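Local coordinates for GTP-binding protein (Pyrococcus horikoshii, PDB 1WXQ), which is of unknown function but probably binds GTP and may hydrolyse nucleotide, combining an Obg-type P-loop GTPase region with a TGS domain, at residues R100-L105 / V213-V218; T350-A355 / K364-A369; I145-W150 / W198-L203; E63-L68 / F265-P270; D110-T115 / A224-D229. All blocks are in the same frame, centred on the assembly; numbering follows the deposited sequence.

Contact 1 of 5, residues R100-L105 / V213-V218; sequences RMASAL and VNKPMV
Lys-215 sends its ammonium group across to the loop that leads into strand 104-110, where two backbone carbonyls receive it. NZ donates to Ala-102 O at 2.9 Å, lying in the plane of that carbonyl, and to Arg-100 O at 3.2 Å, this time from above the carbonyl plane. The chain bends at chi2 and again at chi4 (-83°), and this second turn places NZ among further acceptors: Asn-214 O, Asn-214 OD1 and Ile-175 O. Five oxygens thus share one ammonium with three hydrogens, so some of its N-H groups are probably divided between acceptors. Asn-214 ND2 adds a weak bond to Ile-175 O. Farther along, the pairing becomes that of a parallel sheet, with Leu-105 opposite Met-217. Leu-105 N donates to Pro-216 O at 2.9 Å with an angle of 155° at the hydrogen; the return bond from Val-218 N to Leu-105 O rests on a less certain oxygen. Leu-105 and the selenomethionine Met-217 lie side by side, CB to CB 3.8 Å, against Ile-138 of helix 127-147. Ala-104 CB instead meets Pro-216 CG at 4.1 Å, next to Leu-316 of helix 305-316. The chemistry implies that a buried, probably positive ammonium gathers carbonyl oxygens where helix 200-214 ends, tying that end to the loop before strand 104-110.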
# COMPACT_ATOMS: atom_id res chain seq x y z
N ARG A 100 8.96 9.42 2.14
CA ARG A 100 10.21 8.66 2.29
C ARG A 100 10.06 7.21 2.77
O ARG A 100 10.69 6.32 2.22
CB ARG A 100 11.15 9.43 3.24
CG ARG A 100 12.51 8.79 3.48
CD ARG A 100 13.32 9.59 4.48
NE ARG A 100 13.58 10.96 4.03
CZ ARG A 100 14.42 11.27 3.04
NH1 ARG A 100 15.09 10.31 2.41
NH2 ARG A 100 14.59 12.54 2.68
N MSE A 101 9.23 6.98 3.78
CA MSE A 101 9.03 5.64 4.33
C MSE A 101 7.77 4.94 3.88
O MSE A 101 7.41 3.88 4.38
CB MSE A 101 9.04 5.70 5.86
CG MSE A 101 10.41 6.01 6.47
SE MSE A 101 11.75 4.74 5.87
CE MSE A 101 10.80 3.08 6.24
N ALA A 102 7.08 5.53 2.91
CA ALA A 102 5.85 4.94 2.42
C ALA A 102 6.07 3.61 1.73
O ALA A 102 7.01 3.45 0.97
CB ALA A 102 5.16 5.91 1.46
N SER A 103 5.21 2.64 2.01
CA SER A 103 5.31 1.35 1.34
C SER A 103 4.54 1.50 0.02
O SER A 103 4.75 0.74 -0.92
CB SER A 103 4.65 0.25 2.17
OG SER A 103 5.35 0.05 3.38
N ALA A 104 3.63 2.46 -0.02
CA ALA A 104 2.87 2.67 -1.24
C ALA A 104 2.24 4.03 -1.18
O ALA A 104 2.13 4.62 -0.11
CB ALA A 104 1.78 1.61 -1.42
N LEU A 105 1.84 4.53 -2.34
CA LEU A 105 1.22 5.83 -2.39
C LEU A 105 -0.10 5.78 -3.13
O LEU A 105 -0.26 5.03 -4.10
CB LEU A 105 2.12 6.80 -3.13
CG LEU A 105 3.58 6.96 -2.77
CD1 LEU A 105 4.30 7.63 -3.95
CD2 LEU A 105 3.71 7.77 -1.51
N VAL A 213 9.15 -0.46 -7.37
CA VAL A 213 9.00 -1.49 -6.35
C VAL A 213 8.87 -0.94 -4.92
O VAL A 213 8.14 -1.51 -4.11
CB VAL A 213 10.20 -2.47 -6.39
CG1 VAL A 213 10.11 -3.46 -5.25
CG2 VAL A 213 10.21 -3.21 -7.72
N ASN A 214 9.57 0.17 -4.64
CA ASN A 214 9.60 0.82 -3.31
C ASN A 214 8.56 1.92 -3.12
O ASN A 214 8.17 2.23 -1.99
CB ASN A 214 11.01 1.39 -3.07
CG ASN A 214 11.16 2.13 -1.74
OD1 ASN A 214 10.88 3.32 -1.65
ND2 ASN A 214 11.61 1.42 -0.71
N LYS A 215 8.10 2.51 -4.21
CA LYS A 215 7.10 3.55 -4.12
C LYS A 215 5.98 3.27 -5.11
O LYS A 215 5.61 4.10 -5.91
CB LYS A 215 7.74 4.91 -4.37
CG LYS A 215 8.67 5.34 -3.23
CD LYS A 215 7.88 5.51 -1.92
CE LYS A 215 8.76 5.83 -0.72
NZ LYS A 215 9.39 4.63 -0.11
N PRO A 216 5.42 2.06 -5.05
CA PRO A 216 4.34 1.69 -5.96
C PRO A 216 3.13 2.50 -5.58
O PRO A 216 2.94 2.85 -4.40
CB PRO A 216 4.14 0.21 -5.67
CG PRO A 216 4.39 0.15 -4.21
CD PRO A 216 5.62 1.01 -4.03
N MSE A 217 2.29 2.82 -6.54
CA MSE A 217 1.12 3.61 -6.20
C MSE A 217 -0.16 3.25 -6.89
O MSE A 217 -0.18 2.52 -7.88
CB MSE A 217 1.41 5.10 -6.41
CG MSE A 217 2.23 5.48 -7.63
SE MSE A 217 2.58 7.41 -7.58
CE MSE A 217 4.48 7.37 -7.95
N VAL A 218 -1.25 3.71 -6.29
CA VAL A 218 -2.56 3.51 -6.85
C VAL A 218 -3.08 4.91 -7.10
O VAL A 218 -2.89 5.81 -6.28
CB VAL A 218 -3.50 2.75 -5.91
CG1 VAL A 218 -4.93 2.79 -6.45
CG2 VAL A 218 -3.04 1.31 -5.78

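Contact 2 of 5, residues T350-A355 / K364-A369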
# COMPACT_ATOMS: atom_id res chain seq x y z
N THR A 350 5.66 -17.66 5.44
CA THR A 350 5.44 -19.00 5.94
C THR A 350 5.04 -18.85 7.40
O THR A 350 5.13 -17.75 7.96
CB THR A 350 6.71 -19.88 5.83
OG1 THR A 350 7.81 -19.22 6.45
CG2 THR A 350 7.04 -20.15 4.38
N PRO A 351 4.58 -19.94 8.03
CA PRO A 351 4.19 -19.81 9.44
C PRO A 351 5.32 -19.33 10.34
O PRO A 351 5.08 -18.59 11.30
CB PRO A 351 3.68 -21.20 9.78
CG PRO A 351 3.03 -21.60 8.49
CD PRO A 351 4.10 -21.22 7.49
N ARG A 352 6.56 -19.72 10.04
CA ARG A 352 7.65 -19.26 10.86
C ARG A 352 7.77 -17.74 10.76
O ARG A 352 8.10 -17.06 11.72
CB ARG A 352 8.94 -19.91 10.37
CG ARG A 352 10.16 -19.40 11.14
CD ARG A 352 11.47 -19.85 10.50
NE ARG A 352 11.57 -21.31 10.49
CZ ARG A 352 12.24 -21.90 11.49
NH1 ARG A 352 12.80 -21.16 12.44
NH2 ARG A 352 12.37 -23.23 11.52
N ASP A 353 7.45 -17.19 9.59
CA ASP A 353 7.47 -15.74 9.40
C ASP A 353 6.37 -15.16 10.26
O ASP A 353 6.51 -14.08 10.81
CB ASP A 353 7.22 -15.35 7.93
CG ASP A 353 8.39 -15.68 7.02
OD1 ASP A 353 9.54 -15.39 7.39
OD2 ASP A 353 8.17 -16.22 5.91
N LEU A 354 5.25 -15.86 10.35
CA LEU A 354 4.14 -15.38 11.17
C LEU A 354 4.54 -15.40 12.65
O LEU A 354 4.05 -14.61 13.44
CB LEU A 354 2.89 -16.23 10.95
CG LEU A 354 1.78 -15.95 11.95
CD1 LEU A 354 1.25 -14.52 11.74
CD2 LEU A 354 0.67 -16.99 11.81
N ALA A 355 5.45 -16.30 13.01
CA ALA A 355 5.94 -16.41 14.39
C ALA A 355 6.72 -15.15 14.77
O ALA A 355 6.54 -14.60 15.86
CB ALA A 355 6.83 -17.64 14.55
N LYS A 364 12.27 -17.89 16.81
CA LYS A 364 13.49 -18.66 17.02
C LYS A 364 13.20 -20.10 17.42
O LYS A 364 13.72 -21.03 16.80
CB LYS A 364 14.36 -17.98 18.07
CG LYS A 364 15.00 -16.70 17.56
CD LYS A 364 15.80 -16.96 16.29
CE LYS A 364 16.70 -15.80 15.94
NZ LYS A 364 17.53 -16.09 14.75
N GLY A 365 12.38 -20.28 18.45
CA GLY A 365 12.07 -21.63 18.90
C GLY A 365 11.04 -22.35 18.05
O GLY A 365 10.44 -23.31 18.50
N PHE A 366 10.84 -21.89 16.81
CA PHE A 366 9.85 -22.48 15.92
C PHE A 366 10.10 -23.95 15.63
O PHE A 366 11.23 -24.36 15.37
CB PHE A 366 9.78 -21.72 14.59
CG PHE A 366 8.75 -22.25 13.63
CD1 PHE A 366 7.41 -21.92 13.77
CD2 PHE A 366 9.12 -23.12 12.59
CE1 PHE A 366 6.44 -22.44 12.90
CE2 PHE A 366 8.16 -23.63 11.72
CZ PHE A 366 6.83 -23.29 11.88
N LEU A 367 9.04 -24.74 15.66
CA LEU A 367 9.17 -26.16 15.36
C LEU A 367 8.29 -26.47 14.15
O LEU A 367 8.77 -27.00 13.15
CB LEU A 367 8.78 -27.02 16.57
CG LEU A 367 9.69 -26.93 17.80
CD1 LEU A 367 9.26 -27.94 18.85
CD2 LEU A 367 11.14 -27.21 17.38
N TYR A 368 7.01 -26.12 14.23
CA TYR A 368 6.10 -26.37 13.13
C TYR A 368 4.76 -25.71 13.38
O TYR A 368 4.50 -25.22 14.48
CB TYR A 368 5.90 -27.88 12.92
CG TYR A 368 5.19 -28.56 14.06
CD1 TYR A 368 5.84 -28.80 15.27
CD2 TYR A 368 3.85 -28.93 13.94
CE1 TYR A 368 5.16 -29.38 16.34
CE2 TYR A 368 3.17 -29.51 15.01
CZ TYR A 368 3.83 -29.73 16.21
OH TYR A 368 3.15 -30.28 17.27
N ALA A 369 3.90 -25.71 12.37
CA ALA A 369 2.58 -25.10 12.50
C ALA A 369 1.45 -26.02 12.07
O ALA A 369 1.65 -26.99 11.37
CB ALA A 369 2.52 -23.80 11.68
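Helix 351-358 of the TGS domain packs on strand 366-371, an outer strand of its four-stranded mixed sheet, chiefly by setting Arg-352 over the ring of Phe-366. The axes of the short segments pass 8.8 Å apart at 123°. Arg-352 CB stands 3.9 Å from the ring centroid and only 10° off the ring normal, a CH-pi contact over the centre of the face. Farther out, the bend at chi3 brings NE beside the ring, and Phe-366 CD2 lies over the guanidinium face, toward its rim, with Arg-352 NH2 3.4 Å from CD2. The two planes are 61° apart, too steep for a stack. The charge is met outside the two segments, where NE forms a salt bridge with Glu-380. Ala-355 CB comes to 4.4 Å from Phe-366 CD1. Alongside, Pro-351 CB touches Ala-369 CB at 3.4 Å. The helix also packs on strands 388-394 and 319-325, through Leu-354. Strand 366-371 carries a classic beta bulge, with Leu-367 and Tyr-368 both facing Val-393. A helix laid across a small mixed sheet in this way is typical of the beta-grasp fold, to which TGS domains belong as relatives of ubiquitin.

Contact 3 of 5, residues I145-W150 / W198-L203; sequences ILSKGW and WSQDDL
Leu-203 lays both its methyl groups over one face of the Trp-150 indole. CD2 is centred on the six-membered ring, 3.8 Å from its centroid and 4° off the normal, a CH-pi contact. With Trp-150 CG anti to the backbone N (chi1 175°), CG itself comes under Leu-203 CD1, 3.8 Å away. The same CD2 also reaches Leu-146 CB at 3.9 Å. The far end of Trp-150 meets a second indole, CZ2 to Trp-198 CE3 3.8 Å; the six-membered rings are tilted by 31°, an oblique pairing that is neither a stack nor edge-to-face. Ile-168 of helix 164-171 touches both Leu-146 and Trp-198, and the polar end of Trp-198 is settled by a bond from NE1 to Pro-192 O. Toward the surface the contact turns polar. Ser-147 OG donates to Gln-200 OE1 at 2.8 Å, tilted slightly from the amide plane, and Tyr-143 OH shares that acceptor. Gln-200 NE2 has a weak bond to a water beside Ser-147. Helix 127-147 ends here in a type II turn from Ser-147 to Trp-150. On the other segment helix 200-214 begins with a capping box, Asp-202 N donating to Ser-199 OG at 3.2 Å. The join belongs to the mostly helical connection between strands 104-110 and 217-222, consistent with the helical insertion of Obg-like GTPases.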
# COMPACT_ATOMS: atom_id res chain seq x y z
N ILE A 145 20.26 10.80 -4.98
CA ILE A 145 20.91 10.25 -3.81
C ILE A 145 22.02 9.28 -4.20
O ILE A 145 23.06 9.24 -3.56
CB ILE A 145 19.91 9.57 -2.88
CG1 ILE A 145 18.93 10.61 -2.34
CG2 ILE A 145 20.64 8.90 -1.73
CD1 ILE A 145 17.90 10.04 -1.36
N LEU A 146 21.80 8.51 -5.27
CA LEU A 146 22.80 7.56 -5.77
C LEU A 146 23.91 8.25 -6.55
O LEU A 146 25.09 8.03 -6.32
CB LEU A 146 22.12 6.54 -6.69
CG LEU A 146 21.11 5.60 -6.04
CD1 LEU A 146 20.21 5.01 -7.09
CD2 LEU A 146 21.86 4.51 -5.26
N SER A 147 23.50 9.09 -7.50
CA SER A 147 24.40 9.82 -8.39
C SER A 147 25.36 10.76 -7.67
O SER A 147 26.57 10.73 -7.90
CB SER A 147 23.54 10.58 -9.41
OG SER A 147 24.23 10.74 -10.63
N LYS A 148 24.82 11.63 -6.82
CA LYS A 148 25.65 12.55 -6.05
C LYS A 148 26.64 11.76 -5.19
O LYS A 148 26.25 10.98 -4.32
CB LYS A 148 24.79 13.42 -5.12
CG LYS A 148 23.91 14.41 -5.82
CD LYS A 148 22.99 15.14 -4.86
CE LYS A 148 21.79 15.69 -5.62
NZ LYS A 148 20.88 16.47 -4.75
N GLY A 149 27.93 11.99 -5.42
CA GLY A 149 28.94 11.30 -4.64
C GLY A 149 29.40 10.05 -5.35
O GLY A 149 30.47 9.53 -5.08
N TRP A 150 28.59 9.55 -6.27
CA TRP A 150 28.57 8.17 -6.74
C TRP A 150 29.95 7.67 -7.21
O TRP A 150 30.15 6.50 -7.51
CB TRP A 150 27.57 8.07 -7.90
CG TRP A 150 27.62 6.72 -8.50
CD1 TRP A 150 28.36 6.32 -9.63
CD2 TRP A 150 27.00 5.52 -7.97
NE1 TRP A 150 28.27 4.98 -9.86
CE2 TRP A 150 27.39 4.44 -8.80
CE3 TRP A 150 26.16 5.27 -6.88
CZ2 TRP A 150 26.95 3.16 -8.52
CZ3 TRP A 150 25.72 3.99 -6.61
CH2 TRP A 150 26.12 2.92 -7.44
N TRP A 198 29.17 1.24 -13.58
CA TRP A 198 27.84 1.83 -13.73
C TRP A 198 27.87 3.21 -14.39
O TRP A 198 28.68 4.06 -14.01
CB TRP A 198 27.15 1.97 -12.36
CG TRP A 198 26.62 0.68 -11.79
CD1 TRP A 198 27.22 -0.55 -11.86
CD2 TRP A 198 25.41 0.49 -11.04
NE1 TRP A 198 26.46 -1.49 -11.20
CE2 TRP A 198 25.35 -0.88 -10.69
CE3 TRP A 198 24.38 1.35 -10.63
CZ2 TRP A 198 24.29 -1.41 -9.93
CZ3 TRP A 198 23.33 0.82 -9.88
CH2 TRP A 198 23.29 -0.55 -9.54
N SER A 199 26.98 3.42 -15.36
CA SER A 199 26.88 4.70 -16.06
C SER A 199 25.69 5.50 -15.51
O SER A 199 24.90 4.98 -14.73
CB SER A 199 26.69 4.49 -17.56
OG SER A 199 25.35 4.17 -17.90
N GLN A 200 25.57 6.76 -15.91
CA GLN A 200 24.46 7.59 -15.44
C GLN A 200 23.15 6.98 -15.90
O GLN A 200 22.17 6.98 -15.16
CB GLN A 200 24.59 9.02 -15.98
CG GLN A 200 25.73 9.75 -15.33
CD GLN A 200 25.59 9.80 -13.82
OE1 GLN A 200 24.48 9.80 -13.29
NE2 GLN A 200 26.73 9.84 -13.12
N ASP A 201 23.15 6.43 -17.11
CA ASP A 201 21.96 5.80 -17.65
C ASP A 201 21.57 4.66 -16.75
O ASP A 201 20.37 4.42 -16.53
CB ASP A 201 22.22 5.28 -19.06
CG ASP A 201 22.27 6.40 -20.08
OD1 ASP A 201 21.19 6.88 -20.53
OD2 ASP A 201 23.40 6.81 -20.43
N ASP A 202 22.58 3.94 -16.25
CA ASP A 202 22.34 2.82 -15.34
C ASP A 202 21.72 3.31 -14.05
O ASP A 202 20.80 2.71 -13.51
CB ASP A 202 23.66 2.11 -15.02
CG ASP A 202 24.38 1.61 -16.26
OD1 ASP A 202 23.71 1.06 -17.14
OD2 ASP A 202 25.62 1.76 -16.34
N LEU A 203 22.23 4.42 -13.54
CA LEU A 203 21.72 4.97 -12.31
C LEU A 203 20.26 5.42 -12.38
O LEU A 203 19.43 5.02 -11.54
CB LEU A 203 22.62 6.12 -11.88
CG LEU A 203 23.93 5.67 -11.25
CD1 LEU A 203 24.89 6.86 -11.08
CD2 LEU A 203 23.62 5.04 -9.91
O HOH W 1 28.18 10.81 -10.60

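Contact 4 of 5, residues E63-L68 / F265-P270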
# COMPACT_ATOMS: atom_id res chain seq x y z
N GLU A 63 -10.68 -5.08 14.43
CA GLU A 63 -12.08 -4.87 14.78
C GLU A 63 -13.02 -5.69 13.89
O GLU A 63 -12.88 -5.73 12.67
CB GLU A 63 -12.39 -3.38 14.64
CG GLU A 63 -13.89 -3.09 14.61
CD GLU A 63 -14.12 -1.63 14.27
OE1 GLU A 63 -13.22 -0.83 14.50
OE2 GLU A 63 -15.20 -1.31 13.78
N TYR A 64 -13.99 -6.28 14.58
CA TYR A 64 -15.02 -7.08 13.92
C TYR A 64 -16.13 -6.15 13.48
O TYR A 64 -16.35 -5.10 14.09
CB TYR A 64 -15.60 -8.13 14.86
CG TYR A 64 -16.37 -9.22 14.13
CD1 TYR A 64 -17.48 -9.83 14.72
CD2 TYR A 64 -15.98 -9.66 12.87
CE1 TYR A 64 -18.17 -10.85 14.06
CE2 TYR A 64 -16.66 -10.67 12.20
CZ TYR A 64 -17.76 -11.26 12.80
OH TYR A 64 -18.44 -12.26 12.15
N ARG A 65 -16.86 -6.53 12.43
CA ARG A 65 -17.94 -5.70 11.91
C ARG A 65 -18.68 -6.44 10.79
O ARG A 65 -18.15 -6.65 9.70
CB ARG A 65 -17.34 -4.39 11.38
CG ARG A 65 -18.12 -3.11 11.67
CD ARG A 65 -17.17 -1.91 11.69
NE ARG A 65 -17.84 -0.64 11.39
CZ ARG A 65 -17.26 0.55 11.47
NH1 ARG A 65 -15.99 0.64 11.84
NH2 ARG A 65 -17.94 1.65 11.17
N ASN A 66 -19.91 -6.85 11.09
CA ASN A 66 -20.76 -7.55 10.14
C ASN A 66 -20.06 -8.58 9.26
O ASN A 66 -20.16 -8.54 8.03
CB ASN A 66 -21.48 -6.53 9.25
CG ASN A 66 -22.86 -6.17 9.77
OD1 ASN A 66 -23.30 -6.69 10.80
ND2 ASN A 66 -23.54 -5.26 9.07
N GLY A 67 -19.36 -9.51 9.89
CA GLY A 67 -18.68 -10.55 9.13
C GLY A 67 -17.52 -10.03 8.31
O GLY A 67 -17.05 -10.71 7.39
N LEU A 68 -17.05 -8.83 8.62
CA LEU A 68 -15.93 -8.24 7.90
C LEU A 68 -14.81 -7.84 8.85
O LEU A 68 -15.06 -7.38 9.97
CB LEU A 68 -16.38 -7.01 7.11
CG LEU A 68 -17.23 -7.22 5.84
CD1 LEU A 68 -17.66 -5.87 5.30
CD2 LEU A 68 -16.43 -8.00 4.80
N PHE A 265 -26.40 4.98 9.11
CA PHE A 265 -25.68 3.71 9.07
C PHE A 265 -24.86 3.52 7.77
O PHE A 265 -25.39 3.19 6.71
CB PHE A 265 -26.70 2.58 9.20
CG PHE A 265 -26.03 1.33 9.68
CD1 PHE A 265 -25.65 0.36 8.76
CD2 PHE A 265 -25.84 1.12 11.04
CE1 PHE A 265 -25.08 -0.83 9.21
CE2 PHE A 265 -25.26 -0.07 11.48
CZ PHE A 265 -24.88 -1.05 10.56
N ILE A 266 -23.53 3.76 7.89
CA ILE A 266 -22.59 3.47 6.79
C ILE A 266 -21.42 2.56 7.22
O ILE A 266 -21.19 2.33 8.40
CB ILE A 266 -22.06 4.80 6.25
CG1 ILE A 266 -20.90 5.30 7.11
CG2 ILE A 266 -23.18 5.86 6.31
CD1 ILE A 266 -21.25 5.29 8.60
N GLU A 267 -20.66 2.02 6.21
CA GLU A 267 -19.74 0.93 6.57
C GLU A 267 -18.21 1.13 6.38
O GLU A 267 -17.45 1.05 7.34
CB GLU A 267 -20.25 -0.44 6.06
CG GLU A 267 -21.23 -1.07 7.06
CD GLU A 267 -20.61 -2.31 7.71
OE1 GLU A 267 -20.49 -2.33 8.92
OE2 GLU A 267 -20.32 -3.26 6.98
N TYR A 268 -17.70 1.36 5.13
CA TYR A 268 -18.54 1.87 4.04
C TYR A 268 -18.32 1.10 2.72
O TYR A 268 -17.20 0.81 2.32
CB TYR A 268 -18.21 3.35 3.83
CG TYR A 268 -19.26 3.99 3.00
CD1 TYR A 268 -20.59 3.95 3.41
CD2 TYR A 268 -18.92 4.63 1.80
CE1 TYR A 268 -21.57 4.56 2.64
CE2 TYR A 268 -19.90 5.23 1.03
CZ TYR A 268 -21.22 5.19 1.45
OH TYR A 268 -22.21 5.80 0.69
N ILE A 269 -19.45 0.79 2.06
CA ILE A 269 -19.40 0.35 0.67
C ILE A 269 -20.78 0.48 0.05
O ILE A 269 -21.13 1.50 -0.52
CB ILE A 269 -18.95 -1.10 0.65
CG1 ILE A 269 -17.54 -1.24 0.59
CG2 ILE A 269 -19.30 -1.76 -0.68
CD1 ILE A 269 -16.88 -2.58 0.63
N PRO A 270 -21.66 -0.54 0.21
CA PRO A 270 -22.94 -0.58 -0.49
C PRO A 270 -23.78 0.67 -0.27
O PRO A 270 -24.50 1.15 -1.14
CB PRO A 270 -23.71 -1.81 -0.01
CG PRO A 270 -22.74 -2.71 0.74
CD PRO A 270 -21.53 -1.72 1.07
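The tip of a beta hairpin, formed by strand 64-65 and the start of strand 68-77, faces the loop that follows helix 251-258, and Arg-65 and Glu-267 carry most of the meeting. Their side chains slide past each other in opposite directions. Glu-267 OE1 lies 3.7 Å from Arg-65 CG and 4.0 Å from NE, the latter a long salt bridge, and the guanidinium and carboxylate planes stand 71° apart rather than face to face. The backbone of the loop comes in too: Glu-267 O sits over one face of the guanidinium, toward its rim, 3.9 Å from NH2. A closer charge partner lies within the hairpin, where Arg-65 NH1 bonds Glu-63 OE2 at 2.9 Å on the syn side of that carboxylate. Glu-63, Arg-65 and Glu-267 therefore form a salt-bridge network, tight on one side and loose on the other. The other carboxylate oxygen, Glu-267 OE2, lies 4.1 Å from both Asn-66 CB and Leu-68 CD1. An alanine in place of Arg-65 would probably leave Glu-63 and Glu-267 without the positive charge between them and open a gap beside the Glu-267 carboxylate. Leu-68 also touches Ile-45 of strand 39-47. The turn from Arg-65 to Leu-68 is closed by Leu-68 N to Arg-65 O at 2.7 Å. With Asn-66 and Gly-67 both at positive phi (40° and 68°), it is the type I' turn typical of tight two-residue beta hairpins with an Asn-Gly corner.

Contact 5 of 5, residues D110-T115 / A224-D229; sequences DATGKT and ADAASD
Thr-112 presses its methyl against Ala-226 and Ala-227, joining the loop after strand 104-110 to the one after strand 217-222. The latter loop holds Ala-224 and Asp-225, the last two residues of Asn-222-Lys-223-Ala-224-Asp-225, which is probably the NKxD (G4) motif by which P-loop GTPases recognise guanine. From CB the side chain of Thr-112 forks. CG2, anti to the carbonyl carbon, reaches across the contact, 3.6 Å from Ala-226 O, 3.9 Å from Ala-226 CB and equally 3.9 Å from Ala-227 CB. OG1 lies between the backbone N and the carbonyl carbon (chi1 67°) and serves its own loop: it accepts from Lys-114 N at 3.2 Å with an angle of 150° at the hydrogen, an ST turn. A donation from OG1 to Asp-110 OD1 is modelled too short and is doubtful. An alanine here would probably leave Lys-114 N without this acceptor and open a gap against Ala-226 and Ala-227. The loop itself is a type I turn from Asp-110 to Gly-113, closed by Gly-113 N to Asp-110 O at 2.9 Å. Ala-111 pairs its backbone with Asn-222, which also ties the two loops where they leave the sheet; Asp-110 OD2, whose place is less sure, is near enough to Lys-223 NZ for a salt bridge. Next to the threonine, Ala-111 CB lies 4.2 Å from Ala-227 CB and 4.4 Å from Ala-224 CA.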
# COMPACT_ATOMS: atom_id res chain seq x y z
N ASP A 110 -7.43 14.79 -10.44
CA ASP A 110 -8.68 15.39 -10.87
C ASP A 110 -9.25 14.73 -12.13
O ASP A 110 -8.84 15.05 -13.24
CB ASP A 110 -8.42 16.87 -11.13
CG ASP A 110 -9.68 17.65 -11.36
OD1 ASP A 110 -10.66 17.05 -11.85
OD2 ASP A 110 -9.68 18.86 -11.06
N ALA A 111 -10.20 13.81 -11.98
CA ALA A 111 -10.75 13.13 -13.15
C ALA A 111 -11.38 14.09 -14.16
O ALA A 111 -11.30 13.88 -15.37
CB ALA A 111 -11.76 12.07 -12.72
N THR A 112 -12.02 15.15 -13.67
CA THR A 112 -12.64 16.10 -14.58
C THR A 112 -11.60 16.82 -15.42
O THR A 112 -11.93 17.37 -16.45
CB THR A 112 -13.43 17.17 -13.82
OG1 THR A 112 -12.51 17.98 -13.09
CG2 THR A 112 -14.45 16.52 -12.89
N GLY A 113 -10.35 16.82 -14.96
CA GLY A 113 -9.29 17.49 -15.70
C GLY A 113 -9.52 18.98 -15.80
O GLY A 113 -9.02 19.63 -16.72
N LYS A 114 -10.28 19.54 -14.86
CA LYS A 114 -10.57 20.96 -14.86
C LYS A 114 -9.63 21.70 -13.90
O LYS A 114 -9.93 22.81 -13.45
CB LYS A 114 -12.03 21.20 -14.45
CG LYS A 114 -12.91 21.83 -15.53
CD LYS A 114 -13.25 20.85 -16.65
CE LYS A 114 -14.09 21.53 -17.74
NZ LYS A 114 -14.55 20.59 -18.81
N THR A 115 -8.49 21.09 -13.59
CA THR A 115 -7.51 21.71 -12.70
C THR A 115 -6.12 21.80 -13.33
O THR A 115 -5.70 20.90 -14.06
CB THR A 115 -7.40 20.96 -11.35
OG1 THR A 115 -7.33 19.54 -11.58
CG2 THR A 115 -8.60 21.28 -10.47
N ALA A 224 -14.86 11.92 -9.49
CA ALA A 224 -15.44 11.12 -10.56
C ALA A 224 -16.91 11.44 -10.80
O ALA A 224 -17.37 11.48 -11.94
CB ALA A 224 -15.28 9.64 -10.24
N ASP A 225 -17.65 11.66 -9.72
CA ASP A 225 -19.07 12.01 -9.78
C ASP A 225 -19.32 13.21 -10.69
O ASP A 225 -20.36 13.29 -11.34
CB ASP A 225 -19.57 12.34 -8.38
CG ASP A 225 -18.75 13.42 -7.73
OD1 ASP A 225 -17.51 13.39 -7.89
OD2 ASP A 225 -19.33 14.30 -7.06
N ALA A 226 -18.37 14.14 -10.73
CA ALA A 226 -18.51 15.32 -11.58
C ALA A 226 -17.92 15.07 -12.97
O ALA A 226 -17.85 15.99 -13.80
CB ALA A 226 -17.85 16.53 -10.92
N ALA A 227 -17.49 13.84 -13.23
CA ALA A 227 -16.89 13.53 -14.52
C ALA A 227 -17.71 12.51 -15.28
O ALA A 227 -18.56 11.84 -14.70
CB ALA A 227 -15.47 13.02 -14.32
N SER A 228 -17.46 12.40 -16.57
CA SER A 228 -18.19 11.46 -17.40
C SER A 228 -17.46 10.11 -17.48
O SER A 228 -16.24 10.05 -17.33
CB SER A 228 -18.32 12.01 -18.82
OG SER A 228 -17.04 12.06 -19.43
N ASP A 229 -18.23 9.04 -17.71
CA ASP A 229 -17.70 7.69 -17.85
C ASP A 229 -16.58 7.66 -18.89
O ASP A 229 -15.60 6.91 -18.75
CB ASP A 229 -18.80 6.74 -18.29
CG ASP A 229 -19.85 6.52 -17.22
OD1 ASP A 229 -19.61 6.90 -16.05
OD2 ASP A 229 -20.90 5.96 -17.56

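In the fold
Contacts 1 and 5 lie at the two ends of the paired strands 104-110 and 217-222, their centres 25 Å apart: contact 1 is where the strands begin, contact 5 the loops beyond them. Contact 3 is nested within the connection between those strands and shares helix 200-214 with contact 1, with centres 22 Å apart. Contact 4 reaches the same sheet through its hairpin, its centre 28 Å from that of contact 5 and 49 Å from that of contact 3, across the chain's centre. Contact 2 stands apart in the TGS domain, its centre 49 Å from that of contact 5. Contact 5, with its NKxD-like sequence, probably lies nearest the guanine-binding site; Thr-115 there also bonds Lys-8 of the likely P-loop.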